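Local coordinates for protein toluene, o-xylene monooxygenase oxygenase subunit (Pseudomonas stutzeri, PDB 2INC) that forms part of the hydroxylase of toluene/o-xylene monooxygenase, a diiron enzyme that probably hydroxylates aromatic hydrocarbons using molecular oxygen, at residues D103-R108 with L169-D175; A191-F195 with A222-L227. Residues are numbered along the deposited sequence.

Interaction 1. Residues D103-R108 with L169-D175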
loop_
_atom_site.group_PDB
_atom_site.type_symbol
_atom_site.label_atom_id
_atom_site.label_comp_id
_atom_site.label_asym_id
_atom_site.label_seq_id
_atom_site.Cartn_x
_atom_site.Cartn_y
_atom_site.Cartn_z
ATOM N N ASP B 103 -22.594 -25.246 -18.481
ATOM C CA ASP B 103 -23.334 -24.831 -19.662
ATOM C C ASP B 103 -23.757 -26.033 -20.484
ATOM O O ASP B 103 -24.834 -26.013 -21.095
ATOM C CB ASP B 103 -22.503 -23.853 -20.512
ATOM C CG ASP B 103 -22.359 -22.469 -19.832
ATOM O OD1 ASP B 103 -21.521 -21.684 -20.305
ATOM O OD2 ASP B 103 -23.062 -22.201 -18.819
ATOM N N GLN B 104 -22.883 -27.055 -20.498
ATOM C CA GLN B 104 -23.131 -28.355 -21.177
ATOM C C GLN B 104 -24.340 -29.086 -20.628
ATOM O O GLN B 104 -24.917 -29.909 -21.318
ATOM C CB GLN B 104 -21.871 -29.257 -21.082
ATOM C CG GLN B 104 -20.653 -28.806 -21.963
ATOM C CD GLN B 104 -19.878 -27.518 -21.474
ATOM O OE1 GLN B 104 -19.174 -26.864 -22.274
ATOM N NE2 GLN B 104 -20.006 -27.168 -20.171
ATOM N N MET B 105 -24.741 -28.797 -19.393
ATOM C CA MET B 105 -25.884 -29.474 -18.772
ATOM C C MET B 105 -27.230 -28.766 -18.972
ATOM O O MET B 105 -28.273 -29.280 -18.591
ATOM C CB MET B 105 -25.656 -29.613 -17.254
ATOM C CG MET B 105 -24.309 -30.201 -16.853
ATOM S SD MET B 105 -24.228 -31.877 -17.490
ATOM C CE MET B 105 -25.725 -32.624 -16.798
ATOM N N LEU B 106 -27.230 -27.545 -19.512
ATOM C CA LEU B 106 -28.504 -26.830 -19.745
ATOM C C LEU B 106 -29.267 -27.512 -20.876
ATOM O O LEU B 106 -28.637 -28.063 -21.803
ATOM C CB LEU B 106 -28.216 -25.373 -20.170
ATOM C CG LEU B 106 -27.268 -24.509 -19.318
ATOM C CD1 LEU B 106 -26.877 -23.178 -20.047
ATOM C CD2 LEU B 106 -27.910 -24.267 -17.950
ATOM N N THR B 107 -30.599 -27.453 -20.843
ATOM C CA THR B 107 -31.392 -28.087 -21.928
ATOM C C THR B 107 -31.394 -27.264 -23.221
ATOM O O THR B 107 -31.137 -26.053 -23.200
ATOM C CB THR B 107 -32.845 -28.264 -21.553
ATOM O OG1 THR B 107 -33.447 -26.972 -21.353
ATOM C CG2 THR B 107 -32.995 -29.098 -20.273
ATOM N N ARG B 108 -31.730 -27.891 -24.346
ATOM C CA ARG B 108 -31.753 -27.149 -25.612
ATOM C C ARG B 108 -32.768 -26.001 -25.531
ATOM O O ARG B 108 -32.516 -24.885 -26.047
ATOM C CB ARG B 108 -32.134 -28.082 -26.781
ATOM C CG ARG B 108 -32.141 -27.374 -28.148
ATOM C CD ARG B 108 -30.777 -26.648 -28.426
ATOM N NE ARG B 108 -30.814 -25.747 -29.586
ATOM C CZ ARG B 108 -29.758 -25.394 -30.316
ATOM N NH1 ARG B 108 -28.530 -25.853 -30.038
ATOM N NH2 ARG B 108 -29.930 -24.575 -31.351
ATOM N N LEU B 169 -21.328 -18.956 -23.898
ATOM C CA LEU B 169 -22.465 -19.612 -24.580
ATOM C C LEU B 169 -22.234 -19.922 -26.050
ATOM O O LEU B 169 -22.514 -21.056 -26.484
ATOM C CB LEU B 169 -23.769 -18.828 -24.354
ATOM C CG LEU B 169 -24.274 -18.861 -22.889
ATOM C CD1 LEU B 169 -25.310 -17.754 -22.710
ATOM C CD2 LEU B 169 -24.877 -20.239 -22.517
ATOM N N ALA B 170 -21.711 -18.966 -26.822
ATOM C CA ALA B 170 -21.389 -19.192 -28.212
ATOM C C ALA B 170 -20.359 -20.302 -28.362
ATOM O O ALA B 170 -20.359 -21.004 -29.385
ATOM C CB ALA B 170 -20.843 -17.962 -28.815
ATOM N N ASN B 171 -19.426 -20.403 -27.422
ATOM C CA ASN B 171 -18.418 -21.458 -27.530
ATOM C C ASN B 171 -19.104 -22.800 -27.305
ATOM O O ASN B 171 -18.807 -23.766 -27.999
ATOM C CB ASN B 171 -17.280 -21.282 -26.527
ATOM C CG ASN B 171 -16.342 -20.169 -26.894
ATOM O OD1 ASN B 171 -16.319 -19.700 -28.029
ATOM N ND2 ASN B 171 -15.533 -19.751 -25.935
ATOM N N CYS B 172 -20.004 -22.865 -26.328
ATOM C CA CYS B 172 -20.696 -24.110 -26.014
ATOM C C CYS B 172 -21.712 -24.487 -27.099
ATOM O O CYS B 172 -21.890 -25.677 -27.409
ATOM C CB CYS B 172 -21.377 -23.991 -24.658
ATOM S SG CYS B 172 -21.790 -25.614 -23.908
ATOM N N TYR B 173 -22.382 -23.495 -27.697
ATOM C CA TYR B 173 -23.506 -23.750 -28.616
ATOM C C TYR B 173 -23.345 -22.867 -29.825
ATOM O O TYR B 173 -24.091 -21.898 -29.986
ATOM C CB TYR B 173 -24.823 -23.420 -27.912
ATOM C CG TYR B 173 -25.057 -24.291 -26.705
ATOM C CD1 TYR B 173 -24.898 -23.800 -25.418
ATOM C CD2 TYR B 173 -25.388 -25.638 -26.861
ATOM C CE1 TYR B 173 -25.072 -24.608 -24.326
ATOM C CE2 TYR B 173 -25.574 -26.450 -25.785
ATOM C CZ TYR B 173 -25.427 -25.934 -24.519
ATOM O OH TYR B 173 -25.613 -26.759 -23.454
ATOM N N PRO B 174 -22.343 -23.164 -30.662
ATOM C CA PRO B 174 -21.955 -22.315 -31.783
ATOM C C PRO B 174 -22.998 -22.176 -32.879
ATOM O O PRO B 174 -22.870 -21.274 -33.750
ATOM C CB PRO B 174 -20.722 -23.001 -32.350
ATOM C CG PRO B 174 -20.295 -23.977 -31.352
ATOM C CD PRO B 174 -21.479 -24.349 -30.539
ATOM N N ASP B 175 -23.998 -23.053 -32.874
ATOM C CA ASP B 175 -25.053 -22.999 -33.888
ATOM C C ASP B 175 -26.200 -22.063 -33.512
ATOM O O ASP B 175 -27.087 -21.803 -34.319
ATOM C CB ASP B 175 -25.588 -24.427 -34.204
ATOM C CG ASP B 175 -26.298 -25.128 -32.968
ATOM O OD1 ASP B 175 -27.279 -25.893 -33.205
ATOM O OD2 ASP B 175 -25.882 -24.956 -31.778
#
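The phenol of Y173 makes the shortest link: its OH donates to D103 O at 2.6 Å, with that carbonyl near the plane of the ring. D103 O also accepts L106 N within the 103-106 turn, at 3.3 Å, so the tyrosine fastens onto an oxygen that already ties the turn together. Further out, R108 reaches across to D175 in a salt bridge, NH1 to OD2 at 3.3 Å and almost linear, backed by a weak bond from NH1 to D175 OD1 at 3.4 Å. The carboxylate of D103 turns instead to R165, one helical turn before L169. Alongside these polar contacts, D103 CB lies 3.9 Å from C172 SG, and L106 CD1 meets L169 CD2 at 4.3 Å; both leucines also rest on L114. Y173 is where helix 142-172 gives out, while T107, the N-cap whose OG1 accepts from W110 N, starts helix 108-117. The contact packs the turn between helices 76-99 and 108-117 against the C-terminal end of helix 142-172, at one end of the ferritin-like helical bundle.

Interaction 2. Residues A191-F195 with A222-L227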
loop_
_atom_site.group_PDB
_atom_site.type_symbol
_atom_site.label_atom_id
_atom_site.label_comp_id
_atom_site.label_asym_id
_atom_site.label_seq_id
_atom_site.Cartn_x
_atom_site.Cartn_y
_atom_site.Cartn_z
ATOM N N ALA B 191 -40.828 -9.150 -27.920
ATOM C CA ALA B 191 -40.594 -9.232 -26.457
ATOM C C ALA B 191 -39.767 -8.058 -25.971
ATOM O O ALA B 191 -39.891 -7.670 -24.791
ATOM C CB ALA B 191 -39.898 -10.522 -26.051
ATOM N N TRP B 192 -38.953 -7.489 -26.857
ATOM C CA TRP B 192 -38.048 -6.383 -26.438
ATOM C C TRP B 192 -38.510 -4.988 -26.846
ATOM O O TRP B 192 -37.878 -3.987 -26.466
ATOM C CB TRP B 192 -36.684 -6.569 -27.071
ATOM C CG TRP B 192 -35.917 -7.677 -26.435
ATOM C CD1 TRP B 192 -35.761 -8.926 -26.944
ATOM C CD2 TRP B 192 -35.180 -7.640 -25.195
ATOM N NE1 TRP B 192 -34.979 -9.696 -26.099
ATOM C CE2 TRP B 192 -34.623 -8.934 -25.010
ATOM C CE3 TRP B 192 -34.946 -6.652 -24.218
ATOM C CZ2 TRP B 192 -33.821 -9.267 -23.903
ATOM C CZ3 TRP B 192 -34.147 -6.995 -23.092
ATOM C CH2 TRP B 192 -33.590 -8.292 -22.958
ATOM N N GLN B 193 -39.596 -4.909 -27.608
ATOM C CA GLN B 193 -40.026 -3.617 -28.109
ATOM C C GLN B 193 -40.591 -2.643 -27.052
ATOM O O GLN B 193 -40.419 -1.434 -27.199
ATOM C CB GLN B 193 -40.947 -3.793 -29.315
ATOM C CG GLN B 193 -40.244 -4.237 -30.639
ATOM C CD GLN B 193 -38.772 -3.922 -30.639
ATOM O OE1 GLN B 193 -38.379 -2.760 -30.900
ATOM N NE2 GLN B 193 -37.916 -4.937 -30.332
ATOM N N GLY B 194 -41.263 -3.139 -26.020
ATOM C CA GLY B 194 -41.659 -2.309 -24.868
ATOM C C GLY B 194 -40.413 -1.685 -24.296
ATOM O O GLY B 194 -40.327 -0.472 -24.234
ATOM N N PHE B 195 -39.439 -2.495 -23.858
ATOM C CA PHE B 195 -38.167 -1.922 -23.350
ATOM C C PHE B 195 -37.426 -0.994 -24.273
ATOM O O PHE B 195 -36.884 0.027 -23.846
ATOM C CB PHE B 195 -37.201 -3.018 -22.877
ATOM C CG PHE B 195 -37.523 -3.499 -21.455
ATOM C CD1 PHE B 195 -37.900 -4.820 -21.217
ATOM C CD2 PHE B 195 -37.554 -2.582 -20.397
ATOM C CE1 PHE B 195 -38.292 -5.229 -19.910
ATOM C CE2 PHE B 195 -37.908 -2.969 -19.133
ATOM C CZ PHE B 195 -38.289 -4.328 -18.888
ATOM N N ALA B 222 -38.272 -1.395 -13.606
ATOM C CA ALA B 222 -38.871 -2.295 -14.603
ATOM C C ALA B 222 -37.836 -3.239 -15.205
ATOM O O ALA B 222 -38.101 -4.430 -15.363
ATOM C CB ALA B 222 -39.605 -1.543 -15.696
ATOM N N VAL B 223 -36.678 -2.711 -15.611
ATOM C CA VAL B 223 -35.594 -3.569 -16.134
ATOM C C VAL B 223 -35.145 -4.594 -15.086
ATOM O O VAL B 223 -34.959 -5.789 -15.369
ATOM C CB VAL B 223 -34.379 -2.729 -16.586
ATOM C CG1 VAL B 223 -33.220 -3.666 -16.966
ATOM C CG2 VAL B 223 -34.770 -1.875 -17.751
ATOM N N GLU B 224 -34.999 -4.139 -13.843
ATOM C CA GLU B 224 -34.417 -4.998 -12.827
ATOM C C GLU B 224 -35.394 -6.104 -12.483
ATOM O O GLU B 224 -34.982 -7.231 -12.284
ATOM C CB GLU B 224 -34.034 -4.191 -11.594
ATOM C CG GLU B 224 -32.859 -3.219 -11.915
ATOM C CD GLU B 224 -32.860 -1.954 -11.052
ATOM O OE1 GLU B 224 -33.677 -1.850 -10.067
ATOM O OE2 GLU B 224 -32.030 -1.062 -11.363
ATOM N N GLU B 225 -36.686 -5.780 -12.417
ATOM C CA GLU B 225 -37.697 -6.802 -12.085
ATOM C C GLU B 225 -37.898 -7.812 -13.219
ATOM O O GLU B 225 -37.928 -9.014 -12.982
ATOM C CB GLU B 225 -39.001 -6.178 -11.556
ATOM C CG GLU B 225 -38.848 -5.453 -10.180
ATOM C CD GLU B 225 -38.102 -6.242 -9.067
ATOM O OE1 GLU B 225 -38.443 -7.429 -8.814
ATOM O OE2 GLU B 225 -37.181 -5.667 -8.411
ATOM N N ALA B 226 -37.928 -7.352 -14.456
ATOM C CA ALA B 226 -38.027 -8.281 -15.570
ATOM C C ALA B 226 -36.782 -9.146 -15.764
ATOM O O ALA B 226 -36.847 -10.393 -15.794
ATOM C CB ALA B 226 -38.396 -7.519 -16.875
ATOM N N LEU B 227 -35.637 -8.490 -15.882
ATOM C CA LEU B 227 -34.424 -9.150 -16.325
ATOM C C LEU B 227 -33.625 -9.738 -15.197
ATOM O O LEU B 227 -32.905 -10.691 -15.400
ATOM C CB LEU B 227 -33.545 -8.185 -17.111
ATOM C CG LEU B 227 -33.847 -8.097 -18.598
ATOM C CD1 LEU B 227 -35.202 -7.397 -18.892
ATOM C CD2 LEU B 227 -32.744 -7.348 -19.250
#
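F195 is the knob here. Its ring projects from helix 190-202 into a hollow on helix 208-237 walled by A222, V223, A226 and L227, a knobs-into-holes fit. Two small residues form the low part of the hollow: the ring edge points at them, with F195 CZ 3.8 Å from A226 CB and 3.5 Å from A222 O. Larger side chains complete it, V223 CG2 approaching F195 CE2 to 3.6 Å and L227 CD1 approaching F195 CE1 to 3.9 Å. L227 is itself a bump between two aromatics, since its other methyl, CD2, touches the edge of the indole at W192 CH2, 3.9 Å away. With these rings spanning the gap, the segment axes come no nearer than 12.3 Å and run close to antiparallel, at 159°. Other helices close the space around them. From helix 274-299, Y296 packs edge-to-face with W192 and touches A226 and L227, while A292 meets F195; from helix 121-138, L124 packs on W192, V223 and L227.

How the interactions relate
Along the chain, both segments of interaction 1 come before those of interaction 2, and all belong to the same methane/phenol/alkene hydroxylase family region of the ferritin clan. Their centres are 24 Å apart and their nearest atoms about 12 Å, so they do not touch. The first lies at an end of the bundle, its centre about 30 Å from that of the chain; the second is buried, its centre about 13 Å from the same point. Helix 108-117 connects them: it starts at R108 in interaction 1, and near its far end R116 O accepts the indole NH of W192 in interaction 2. Interaction 1 thus mixes polar bonds with leucine packing, while interaction 2 is an apolar helix-helix contact.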